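PDB 3AJC: flagellar motor switch protein FliG from Thermotoga maritima, which probably forms part of the switch complex at the base of the flagellar basal body that sets the direction of rotation and answers chemotaxis proteins such as CheY. Local coordinates for residues Arg58-Glu63 / Pro119-Glu124; Glu23-Ile28 / Glu49-Glu54; Glu54-Ile59 / Asp112-Glu117. All coordinates share one frame; numbering follows the deposited sequence.

Interaction 1: Arg58-Glu63 / Pro119-Glu124; sequences RIALLE and PELADE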
loop_
_atom_site.group_PDB
_atom_site.type_symbol
_atom_site.label_atom_id
_atom_site.label_comp_id
_atom_site.label_asym_id
_atom_site.label_seq_id
_atom_site.Cartn_x
_atom_site.Cartn_y
_atom_site.Cartn_z
ATOM N N ARG A 58 13.236 -0.727 8.978
ATOM C CA ARG A 58 13.130 0.392 9.909
ATOM C C ARG A 58 11.966 1.306 9.543
ATOM O O ARG A 58 11.367 1.943 10.412
ATOM C CB ARG A 58 14.428 1.197 9.925
ATOM C CG ARG A 58 15.526 0.555 10.744
ATOM C CD ARG A 58 16.849 1.270 10.554
ATOM N NE ARG A 58 17.915 0.628 11.316
ATOM C CZ ARG A 58 18.031 0.692 12.637
ATOM N NH1 ARG A 58 17.150 1.377 13.353
ATOM N NH2 ARG A 58 19.023 0.056 13.247
ATOM N N ILE A 59 11.651 1.383 8.253
ATOM C CA ILE A 59 10.540 2.214 7.816
ATOM C C ILE A 59 9.255 1.529 8.268
ATOM O O ILE A 59 8.299 2.180 8.719
ATOM C CB ILE A 59 10.523 2.376 6.274
ATOM C CG1 ILE A 59 11.706 3.249 5.831
ATOM C CG2 ILE A 59 9.196 2.988 5.826
ATOM C CD1 ILE A 59 11.833 3.431 4.324
ATOM N N ALA A 60 9.249 0.205 8.155
ATOM C CA ALA A 60 8.100 -0.601 8.534
ATOM C C ALA A 60 7.852 -0.542 10.040
ATOM O O ALA A 60 6.704 -0.534 10.484
ATOM C CB ALA A 60 8.315 -2.041 8.096
ATOM N N LEU A 61 8.931 -0.492 10.821
ATOM C CA LEU A 61 8.831 -0.455 12.280
ATOM C C LEU A 61 9.288 0.881 12.848
ATOM O O LEU A 61 9.784 0.950 13.971
ATOM C CB LEU A 61 9.685 -1.579 12.869
ATOM C CG LEU A 61 9.437 -3.006 12.364
ATOM C CD1 LEU A 61 10.602 -3.873 12.782
ATOM C CD2 LEU A 61 8.119 -3.557 12.909
ATOM N N LEU A 62 9.100 1.939 12.069
ATOM C CA LEU A 62 9.546 3.269 12.452
ATOM C C LEU A 62 9.424 3.713 13.912
ATOM O O LEU A 62 10.403 4.155 14.500
ATOM C CB LEU A 62 8.892 4.324 11.559
ATOM C CG LEU A 62 9.623 5.668 11.627
ATOM C CD1 LEU A 62 11.019 5.523 11.044
ATOM C CD2 LEU A 62 8.836 6.714 10.856
ATOM N N GLU A 63 8.238 3.654 14.495
ATOM C CA GLU A 63 8.101 4.091 15.880
ATOM C C GLU A 63 7.601 2.955 16.750
ATOM O O GLU A 63 7.085 3.164 17.848
ATOM C CB GLU A 63 7.158 5.293 15.953
ATOM C CG GLU A 63 7.772 6.561 15.381
ATOM C CD GLU A 63 6.744 7.491 14.769
ATOM O OE1 GLU A 63 7.140 8.587 14.318
ATOM O OE2 GLU A 63 5.548 7.126 14.727
ATOM N N PRO A 119 9.788 -13.069 9.371
ATOM C CA PRO A 119 8.636 -13.694 8.710
ATOM C C PRO A 119 7.266 -13.051 8.919
ATOM O O PRO A 119 6.478 -12.962 7.981
ATOM C CB PRO A 119 8.693 -15.144 9.201
ATOM C CG PRO A 119 9.428 -15.049 10.500
ATOM C CD PRO A 119 10.511 -14.055 10.189
ATOM N N GLU A 120 6.986 -12.592 10.134
ATOM C CA GLU A 120 5.695 -11.977 10.429
ATOM C C GLU A 120 5.561 -10.612 9.781
ATOM O O GLU A 120 4.574 -10.333 9.095
ATOM C CB GLU A 120 5.497 -11.828 11.940
ATOM C CG GLU A 120 4.220 -12.473 12.469
ATOM C CD GLU A 120 2.960 -11.930 11.818
ATOM O OE1 GLU A 120 2.682 -10.720 11.965
ATOM O OE2 GLU A 120 2.248 -12.718 11.158
ATOM N N LEU A 121 6.551 -9.759 10.016
ATOM C CA LEU A 121 6.552 -8.416 9.459
ATOM C C LEU A 121 6.454 -8.505 7.939
ATOM O O LEU A 121 5.786 -7.693 7.291
ATOM C CB LEU A 121 7.832 -7.684 9.867
ATOM C CG LEU A 121 8.053 -6.293 9.261
ATOM C CD1 LEU A 121 6.904 -5.380 9.637
ATOM C CD2 LEU A 121 9.372 -5.720 9.736
ATOM N N ALA A 122 7.125 -9.502 7.376
ATOM C CA ALA A 122 7.113 -9.695 5.941
ATOM C C ALA A 122 5.674 -9.938 5.502
ATOM O O ALA A 122 5.214 -9.379 4.506
ATOM C CB ALA A 122 7.996 -10.882 5.558
ATOM N N ASP A 123 4.965 -10.760 6.270
ATOM C CA ASP A 123 3.583 -11.095 5.961
ATOM C C ASP A 123 2.667 -9.886 6.096
ATOM O O ASP A 123 1.711 -9.739 5.342
ATOM C CB ASP A 123 3.107 -12.243 6.861
ATOM C CG ASP A 123 1.868 -12.939 6.315
ATOM O OD1 ASP A 123 0.735 -12.551 6.690
ATOM O OD2 ASP A 123 2.029 -13.870 5.497
ATOM N N GLU A 124 2.957 -9.017 7.055
ATOM C CA GLU A 124 2.150 -7.821 7.232
ATOM C C GLU A 124 2.324 -6.910 6.015
ATOM O O GLU A 124 1.355 -6.346 5.502
ATOM C CB GLU A 124 2.565 -7.078 8.510
ATOM C CG GLU A 124 1.901 -7.606 9.780
ATOM C CD GLU A 124 2.578 -7.130 11.061
ATOM O OE1 GLU A 124 2.791 -5.903 11.229
ATOM O OE2 GLU A 124 2.889 -7.989 11.914
#
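In this fragment of FliG, made of the middle and C-terminal domains and built of helices without strands, probably in armadillo-like repeats, the end of helix 49-60 meets helix 119-128, and A60 and L61 take the side chain of L121 between them. Segment 58-63 falls in the FliG middle-domain family and 119-124 in the C-terminal-domain family. The contact is wholly apolar and small, burying 121 Å², and no hydrogen bond crosses it. The helix ends at A60, and L61, just past it, reaches back to helix 119-128. The CA atoms of A60 and L121 are 8.0 Å apart, a distance spanned from its own side by L121. Its CG stands anti to the backbone N (chi1 175°), which carries both methyls outward to the other segment. CD1 settles against the methyl of A60, 3.9 Å from CB; a short side chain suits that place, because L121 can come close to the helix there. L61 and L121 extend toward each other tip to tip, with CD1 of L61 lying 3.8 Å from CD2 of L121. With an alanine at L61, CG and both methyls go, and the branched end of L121 would probably be left with a gap on that side and freer to turn. Around the pair, L121 also leans on I92 of helix 92-100, and I59, one residue before A60, packs on T94 and I98 of that same helix. CD2 of L61 completes the fit, touching L121 twice, 3.9 Å from CD1 and 4.0 Å from CD2.

Interaction 2: Glu23-Ile28 / Glu49-Glu54; sequences EHPQTI and EELQTE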
loop_
_atom_site.group_PDB
_atom_site.type_symbol
_atom_site.label_atom_id
_atom_site.label_comp_id
_atom_site.label_asym_id
_atom_site.label_seq_id
_atom_site.Cartn_x
_atom_site.Cartn_y
_atom_site.Cartn_z
ATOM N N GLU A 23 24.568 7.891 6.008
ATOM C CA GLU A 23 23.803 8.207 7.206
ATOM C C GLU A 23 23.445 6.888 7.872
ATOM O O GLU A 23 23.608 5.823 7.284
ATOM C CB GLU A 23 22.517 8.963 6.849
ATOM C CG GLU A 23 22.728 10.372 6.317
ATOM C CD GLU A 23 23.188 11.344 7.388
ATOM O OE1 GLU A 23 23.438 12.523 7.048
ATOM O OE2 GLU A 23 23.297 10.933 8.569
ATOM N N HIS A 24 22.962 6.953 9.104
ATOM C CA HIS A 24 22.572 5.736 9.796
ATOM C C HIS A 24 21.267 5.229 9.161
ATOM O O HIS A 24 20.382 6.017 8.841
ATOM C CB HIS A 24 22.354 6.023 11.284
ATOM C CG HIS A 24 22.013 4.802 12.087
ATOM N ND1 HIS A 24 22.968 3.877 12.462
ATOM C CD2 HIS A 24 20.831 4.338 12.525
ATOM C CE1 HIS A 24 22.369 2.884 13.100
ATOM N NE2 HIS A 24 21.077 3.130 13.154
ATOM N N PRO A 25 21.138 3.909 8.961
ATOM C CA PRO A 25 19.909 3.374 8.364
ATOM C C PRO A 25 18.626 4.011 8.926
ATOM O O PRO A 25 17.729 4.408 8.168
ATOM C CB PRO A 25 20.002 1.888 8.678
ATOM C CG PRO A 25 21.475 1.632 8.558
ATOM C CD PRO A 25 22.087 2.828 9.278
ATOM N N GLN A 26 18.553 4.107 10.255
ATOM C CA GLN A 26 17.398 4.684 10.944
ATOM C C GLN A 26 17.116 6.091 10.447
ATOM O O GLN A 26 15.967 6.463 10.207
ATOM C CB GLN A 26 17.649 4.706 12.458
ATOM C CG GLN A 26 16.530 5.311 13.292
ATOM C CD GLN A 26 15.174 4.676 13.022
ATOM O OE1 GLN A 26 15.043 3.453 12.944
ATOM N NE2 GLN A 26 14.153 5.510 12.890
ATOM N N THR A 27 18.173 6.874 10.297
ATOM C CA THR A 27 18.042 8.238 9.813
ATOM C C THR A 27 17.529 8.211 8.375
ATOM O O THR A 27 16.802 9.109 7.937
ATOM C CB THR A 27 19.401 8.954 9.873
ATOM O OG1 THR A 27 19.899 8.901 11.218
ATOM C CG2 THR A 27 19.270 10.402 9.442
ATOM N N ILE A 28 17.914 7.174 7.639
ATOM C CA ILE A 28 17.478 7.018 6.254
ATOM C C ILE A 28 15.982 6.712 6.247
ATOM O O ILE A 28 15.222 7.306 5.480
ATOM C CB ILE A 28 18.244 5.865 5.552
ATOM C CG1 ILE A 28 19.734 6.217 5.460
ATOM C CG2 ILE A 28 17.657 5.615 4.161
ATOM C CD1 ILE A 28 20.590 5.137 4.804
ATOM N N GLU A 49 23.117 -1.883 -1.855
ATOM C CA GLU A 49 22.402 -3.119 -1.574
ATOM C C GLU A 49 22.337 -3.475 -0.080
ATOM O O GLU A 49 21.276 -3.848 0.428
ATOM C CB GLU A 49 23.060 -4.247 -2.384
ATOM C CG GLU A 49 23.507 -5.467 -1.596
ATOM C CD GLU A 49 22.409 -6.499 -1.465
ATOM O OE1 GLU A 49 21.394 -6.208 -0.794
ATOM O OE2 GLU A 49 22.560 -7.598 -2.047
ATOM N N GLU A 50 23.457 -3.340 0.625
ATOM C CA GLU A 50 23.507 -3.677 2.052
ATOM C C GLU A 50 22.616 -2.854 2.986
ATOM O O GLU A 50 22.403 -3.238 4.137
ATOM C CB GLU A 50 24.953 -3.623 2.570
ATOM C CG GLU A 50 25.808 -2.530 1.960
ATOM C CD GLU A 50 26.622 -3.037 0.778
ATOM O OE1 GLU A 50 27.504 -3.900 0.997
ATOM O OE2 GLU A 50 26.383 -2.582 -0.362
ATOM N N LEU A 51 22.099 -1.732 2.501
ATOM C CA LEU A 51 21.238 -0.876 3.319
ATOM C C LEU A 51 19.752 -1.090 3.038
ATOM O O LEU A 51 18.908 -0.868 3.910
ATOM C CB LEU A 51 21.545 0.599 3.051
ATOM C CG LEU A 51 22.972 1.110 3.210
ATOM C CD1 LEU A 51 22.988 2.604 2.909
ATOM C CD2 LEU A 51 23.475 0.836 4.625
ATOM N N GLN A 52 19.452 -1.519 1.813
ATOM C CA GLN A 52 18.078 -1.697 1.357
ATOM C C GLN A 52 17.111 -2.401 2.308
ATOM O O GLN A 52 16.132 -1.792 2.732
ATOM C CB GLN A 52 18.077 -2.362 -0.033
ATOM C CG GLN A 52 19.016 -1.645 -1.007
ATOM C CD GLN A 52 18.859 -2.076 -2.456
ATOM O OE1 GLN A 52 18.761 -3.266 -2.768
ATOM N NE2 GLN A 52 18.855 -1.102 -3.352
ATOM N N THR A 53 17.379 -3.656 2.657
ATOM C CA THR A 53 16.481 -4.378 3.553
ATOM C C THR A 53 16.355 -3.732 4.931
ATOM O O THR A 53 15.240 -3.491 5.417
ATOM C CB THR A 53 16.915 -5.837 3.745
ATOM O OG1 THR A 53 16.926 -6.504 2.481
ATOM C CG2 THR A 53 15.931 -6.558 4.650
ATOM N N GLU A 54 17.494 -3.449 5.559
ATOM C CA GLU A 54 17.500 -2.839 6.882
ATOM C C GLU A 54 16.698 -1.532 6.890
ATOM O O GLU A 54 15.876 -1.301 7.778
ATOM C CB GLU A 54 18.947 -2.592 7.323
ATOM C CG GLU A 54 19.347 -3.281 8.639
ATOM C CD GLU A 54 18.921 -4.757 8.724
ATOM O OE1 GLU A 54 19.056 -5.501 7.721
ATOM O OE2 GLU A 54 18.462 -5.177 9.813
#
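L51, near the start of helix 49-60, projects toward helix 25-33 and touches two of its residues, I28 firmly and P25 loosely. The firm part lies on the buried side: CD1 of L51 meets CD1 of I28 at 4.0 Å, the two side chains crossing at about a right angle. In I28, CG1 lies anti to the carbonyl carbon (chi1 -64°), which sends CD1 out to L51, while CG2, anti to the backbone N, is the branch that packs on V55. The partly exposed side is looser, with CG of P25 4.5 Å from CD2 of L51. P25 nonetheless fits its position, since the first turn of a helix can do without its amide hydrogen. H24 stands before it at the N-cap, and its O accepts a bond from I28 N at 3.0 Å. The ring of H24 has CD of P25 over one face, 3.4 Å above the plane. E23, H24, P25 and Q26 belong to the EHPQR motif, important for binding FliM. Across the segments L51 meets P25 of the motif through carbon atoms only, so the contact rests on van der Waals packing; Q26 OE1 finds its partner in R58 NH1.

Interaction 3: Glu54-Ile59 / Asp112-Glu117; sequences EVLKRI and DKLVQE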
loop_
_atom_site.group_PDB
_atom_site.type_symbol
_atom_site.label_atom_id
_atom_site.label_comp_id
_atom_site.label_asym_id
_atom_site.label_seq_id
_atom_site.Cartn_x
_atom_site.Cartn_y
_atom_site.Cartn_z
ATOM N N GLU A 54 17.494 -3.449 5.559
ATOM C CA GLU A 54 17.500 -2.839 6.882
ATOM C C GLU A 54 16.698 -1.532 6.890
ATOM O O GLU A 54 15.876 -1.301 7.778
ATOM C CB GLU A 54 18.947 -2.592 7.323
ATOM C CG GLU A 54 19.347 -3.281 8.639
ATOM C CD GLU A 54 18.921 -4.757 8.724
ATOM O OE1 GLU A 54 19.056 -5.501 7.721
ATOM O OE2 GLU A 54 18.462 -5.177 9.813
ATOM N N VAL A 55 16.929 -0.683 5.893
ATOM C CA VAL A 55 16.212 0.590 5.805
ATOM C C VAL A 55 14.717 0.371 5.617
ATOM O O VAL A 55 13.899 1.086 6.197
ATOM C CB VAL A 55 16.737 1.453 4.636
ATOM C CG1 VAL A 55 15.724 2.540 4.291
ATOM C CG2 VAL A 55 18.089 2.071 5.013
ATOM N N LEU A 56 14.360 -0.622 4.808
ATOM C CA LEU A 56 12.950 -0.897 4.555
ATOM C C LEU A 56 12.292 -1.401 5.849
ATOM O O LEU A 56 11.157 -1.024 6.172
ATOM C CB LEU A 56 12.800 -1.928 3.421
ATOM C CG LEU A 56 11.389 -2.155 2.856
ATOM C CD1 LEU A 56 10.526 -2.977 3.813
ATOM C CD2 LEU A 56 10.742 -0.806 2.582
ATOM N N LYS A 57 13.015 -2.238 6.592
ATOM C CA LYS A 57 12.497 -2.773 7.851
ATOM C C LYS A 57 12.278 -1.649 8.878
ATOM O O LYS A 57 11.250 -1.617 9.561
ATOM C CB LYS A 57 13.453 -3.823 8.416
ATOM C CG LYS A 57 12.907 -4.570 9.627
ATOM C CD LYS A 57 13.896 -5.610 10.136
ATOM C CE LYS A 57 15.095 -4.951 10.803
ATOM N NZ LYS A 57 16.080 -5.956 11.318
ATOM N N ARG A 58 13.236 -0.727 8.978
ATOM C CA ARG A 58 13.130 0.392 9.909
ATOM C C ARG A 58 11.966 1.306 9.543
ATOM O O ARG A 58 11.367 1.943 10.412
ATOM C CB ARG A 58 14.428 1.197 9.925
ATOM C CG ARG A 58 15.526 0.555 10.744
ATOM C CD ARG A 58 16.849 1.270 10.554
ATOM N NE ARG A 58 17.915 0.628 11.316
ATOM C CZ ARG A 58 18.031 0.692 12.637
ATOM N NH1 ARG A 58 17.150 1.377 13.353
ATOM N NH2 ARG A 58 19.023 0.056 13.247
ATOM N N ILE A 59 11.651 1.383 8.253
ATOM C CA ILE A 59 10.540 2.214 7.816
ATOM C C ILE A 59 9.255 1.529 8.268
ATOM O O ILE A 59 8.299 2.180 8.719
ATOM C CB ILE A 59 10.523 2.376 6.274
ATOM C CG1 ILE A 59 11.706 3.249 5.831
ATOM C CG2 ILE A 59 9.196 2.988 5.826
ATOM C CD1 ILE A 59 11.833 3.431 4.324
ATOM N N ASP A 112 12.376 -11.465 0.220
ATOM C CA ASP A 112 12.966 -12.760 0.528
ATOM C C ASP A 112 13.761 -12.682 1.824
ATOM O O ASP A 112 13.696 -13.586 2.651
ATOM C CB ASP A 112 13.885 -13.236 -0.604
ATOM C CG ASP A 112 13.113 -13.781 -1.797
ATOM O OD1 ASP A 112 11.881 -13.997 -1.674
ATOM O OD2 ASP A 112 13.743 -14.005 -2.854
ATOM N N LYS A 113 14.514 -11.606 2.006
ATOM C CA LYS A 113 15.285 -11.469 3.226
ATOM C C LYS A 113 14.373 -11.300 4.443
ATOM O O LYS A 113 14.606 -11.915 5.479
ATOM C CB LYS A 113 16.252 -10.283 3.152
ATOM C CG LYS A 113 17.211 -10.267 4.338
ATOM C CD LYS A 113 17.990 -8.975 4.475
ATOM C CE LYS A 113 18.998 -9.054 5.624
ATOM N NZ LYS A 113 19.636 -7.728 5.910
ATOM N N LEU A 114 13.336 -10.474 4.326
ATOM C CA LEU A 114 12.430 -10.267 5.453
ATOM C C LEU A 114 11.719 -11.563 5.827
ATOM O O LEU A 114 11.434 -11.812 7.000
ATOM C CB LEU A 114 11.386 -9.196 5.133
ATOM C CG LEU A 114 11.840 -7.747 4.957
ATOM C CD1 LEU A 114 10.613 -6.878 4.715
ATOM C CD2 LEU A 114 12.592 -7.266 6.190
ATOM N N VAL A 115 11.427 -12.380 4.821
ATOM C CA VAL A 115 10.762 -13.645 5.047
ATOM C C VAL A 115 11.658 -14.502 5.934
ATOM O O VAL A 115 11.178 -15.257 6.785
ATOM C CB VAL A 115 10.505 -14.382 3.715
ATOM C CG1 VAL A 115 10.109 -15.829 3.981
ATOM C CG2 VAL A 115 9.405 -13.678 2.937
ATOM N N GLN A 116 12.966 -14.368 5.736
ATOM C CA GLN A 116 13.932 -15.131 6.505
ATOM C C GLN A 116 14.203 -14.613 7.911
ATOM O O GLN A 116 14.273 -15.398 8.855
ATOM C CB GLN A 116 15.245 -15.234 5.733
ATOM C CG GLN A 116 15.260 -16.372 4.731
ATOM C CD GLN A 116 15.121 -17.742 5.397
ATOM O OE1 GLN A 116 15.017 -18.765 4.718
ATOM N NE2 GLN A 116 15.123 -17.765 6.733
ATOM N N GLU A 117 14.341 -13.302 8.062
ATOM C CA GLU A 117 14.635 -12.737 9.372
ATOM C C GLU A 117 13.485 -12.124 10.160
ATOM O O GLU A 117 13.598 -11.938 11.370
ATOM C CB GLU A 117 15.772 -11.719 9.252
ATOM C CG GLU A 117 17.159 -12.367 9.293
ATOM C CD GLU A 117 17.382 -13.192 10.562
ATOM O OE1 GLU A 117 17.288 -12.621 11.674
ATOM O OE2 GLU A 117 17.649 -14.410 10.444
#
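E54 and K113 cross at about a right angle, as do L56 and L114, where helices 49-60 and 104-117 meet; the first pair is charged and the second apolar. The short helical segments pass each other at 66° with their axes 11.0 Å apart. K113, extended along its whole length, brings NZ to OE1 of E54 at 2.9 Å, meeting that oxygen nearly along its C-O direction. The second oxygen is used from within E54's own helix: NZ of K57 reaches OE2 at 2.9 Å from the syn side, 32° out of the carboxylate plane. A bend at chi3 (71°) turns the tip of K57 back toward E54, one turn earlier. On the apolar part, CD1 of L114 faces CD1 of L56 at 4.0 Å, and its CD2 rests 4.2 Å from CB of K57, whose aliphatic stem thus serves the packing while its amine serves the charge. L56 and L114 both also touch I125 of helix 119-128. Shared between two lysines, one on each oxygen, the carboxylate of E54 is probably stabilised in its ionised form; the K113 bond joins the helices, while the K57 bond is likely to help hold the carboxylate in place.

Overall arrangement
Helix 49-60 is common to all three contacts. Interaction 2 sets its beginning against helix 25-33, interaction 3 sets its middle against helix 104-117, and interaction 1 sets its end against helix 119-128. Interactions 1 and 3 have centres about 7 Å apart and share R58 and I59; K57 CG touches L121 CD2 at 3.7 Å, making one continuous surface for two consecutive helices. Interaction 2 is centred about 10 Å from interaction 3 and about 14 Å from interaction 1. R58 links it to both: NH1 is 3.0 Å from OE1 of Q26, probably a hydrogen bond. This joins the parts of the EHPQR motif, important for interaction with FliM.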